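Platelet aggregation factor Sm-hPAF (Streptococcus mitis, PDB 4GWI) binds fucosylated Lewis glycans through its F-type lectin domain, the part studied here, and as a whole is probably a cholesterol-dependent toxin that forms pores in host membranes. Local coordinates at residues A[105-108]-A[112-115]. The protein carries 2 engineered substitutions. Residues are numbered along the deposited sequence; the frame is centred on the assembly and turned at random.
Sequences DSLN and ELEV
Leu107 and Leu113 meet through their aliphatic carbons, and the junction between the loop 105-108 and strand 112-115 is mainly apolar, with Leu107 resting on Leu113 and on the backbone of Glu112. The branch carbon of Leu107 sits over the root of the Leu113 side chain, CG to CB at 3.9 Å, with Leu107 CD1 lying 4.1 Å from the same CB. The other methyl reaches further back along the strand and rests against its main chain, Leu107 CD2 being 4.0 Å from Glu112 C. Leu113 holds its CG anti to the backbone N (chi1 170°), which leaves CB as the atom presented to Leu107. Phe87 touches both leucines, and Phe104 adds to the cover on Leu113.

No hydrogen bond links the two segments; the loop has one of its own, and the strand bonds to its neighbour 64-74. In the loop, the backbone N of Asn108 donates to Ser106 OG at 3.2 Å, an ST turn with Leu107 at its centre. On the strand, Glu112 forms a salt bridge with Lys71, while backbone bonds tie Leu113 to Leu72.

The leucines thus pack where the connection from strand 98-104 enters strand 112-117, with Leu113 between its own sheet and Phe87 and Phe104 of the five-stranded sheet, as in the two-sheet beta-sandwich of F-type lectins.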
loop_
_atom_site.group_PDB
_atom_site.type_symbol
_atom_site.label_atom_id
_atom_site.label_comp_id
_atom_site.label_asym_id
_atom_site.label_seq_id
_atom_site.Cartn_x
_atom_site.Cartn_y
_atom_site.Cartn_z
ATOM N N ASP A 105 -13.871 0.928 2.838
ATOM C CA ASP A 105 -14.276 0.520 4.171
ATOM C C ASP A 105 -13.613 -0.783 4.564
ATOM O O ASP A 105 -13.209 -0.900 5.698
ATOM C CB ASP A 105 -15.797 0.240 4.167
ATOM C CG ASP A 105 -16.629 1.497 4.024
ATOM O OD1 ASP A 105 -16.188 2.605 4.442
ATOM O OD2 ASP A 105 -17.771 1.336 3.520
ATOM N N SER A 106 -13.496 -1.747 3.663
ATOM C CA SER A 106 -13.061 -3.097 3.997
ATOM C C SER A 106 -12.475 -3.713 2.765
ATOM O O SER A 106 -12.673 -3.195 1.687
ATOM C CB SER A 106 -14.311 -3.965 4.301
ATOM O OG SER A 106 -13.987 -4.961 5.195
ATOM N N LEU A 107 -11.772 -4.842 2.939
ATOM C CA LEU A 107 -11.454 -5.703 1.823
ATOM C C LEU A 107 -12.506 -6.863 1.741
ATOM O O LEU A 107 -12.412 -7.721 0.826
ATOM C CB LEU A 107 -10.083 -6.338 2.051
ATOM C CG LEU A 107 -8.968 -5.633 1.296
ATOM C CD1 LEU A 107 -8.836 -4.218 1.840
ATOM C CD2 LEU A 107 -7.637 -6.389 1.403
ATOM N N ASN A 108 -13.366 -6.929 2.780
ATOM C CA ASN A 108 -14.466 -7.943 2.926
ATOM C C ASN A 108 -13.938 -9.363 3.076
ATOM O O ASN A 108 -14.450 -10.286 2.441
ATOM C CB ASN A 108 -15.364 -7.921 1.672
ATOM C CG ASN A 108 -16.294 -6.719 1.627
ATOM O OD1 ASN A 108 -16.759 -6.218 2.666
ATOM N ND2 ASN A 108 -16.585 -6.256 0.414
ATOM N N GLU A 112 -6.831 -9.583 -1.304
ATOM C CA GLU A 112 -6.193 -8.511 -2.080
ATOM C C GLU A 112 -7.271 -7.489 -2.436
ATOM O O GLU A 112 -8.490 -7.750 -2.397
ATOM C CB GLU A 112 -5.531 -9.019 -3.305
ATOM C CG GLU A 112 -6.472 -9.747 -4.196
ATOM C CD GLU A 112 -5.750 -10.534 -5.303
ATOM O OE1 GLU A 112 -4.820 -11.341 -4.986
ATOM O OE2 GLU A 112 -6.161 -10.329 -6.485
ATOM N N LEU A 113 -6.815 -6.269 -2.761
ATOM C CA LEU A 113 -7.737 -5.171 -3.241
ATOM C C LEU A 113 -7.081 -4.600 -4.458
ATOM O O LEU A 113 -5.898 -4.184 -4.440
ATOM C CB LEU A 113 -7.924 -4.080 -2.168
ATOM C CG LEU A 113 -8.660 -2.827 -2.708
ATOM C CD1 LEU A 113 -10.088 -3.201 -3.115
ATOM C CD2 LEU A 113 -8.613 -1.709 -1.628
ATOM N N GLU A 114 -7.803 -4.499 -5.581
ATOM C CA GLU A 114 -7.262 -3.828 -6.751
ATOM C C GLU A 114 -7.901 -2.434 -6.864
ATOM O O GLU A 114 -9.165 -2.284 -6.844
ATOM C CB GLU A 114 -7.673 -4.569 -8.069
ATOM C CG GLU A 114 -6.880 -5.914 -8.178
ATOM C CD GLU A 114 -7.136 -6.670 -9.474
ATOM O OE1 GLU A 114 -8.158 -6.423 -10.137
ATOM O OE2 GLU A 114 -6.282 -7.514 -9.800
ATOM N N VAL A 115 -7.030 -1.424 -6.880
ATOM C CA VAL A 115 -7.550 -0.009 -6.926
ATOM C C VAL A 115 -7.155 0.532 -8.282
ATOM O O VAL A 115 -5.997 0.503 -8.717
ATOM C CB VAL A 115 -6.828 0.778 -5.826
ATOM C CG1 VAL A 115 -7.438 2.214 -5.829
ATOM C CG2 VAL A 115 -6.997 0.143 -4.453
#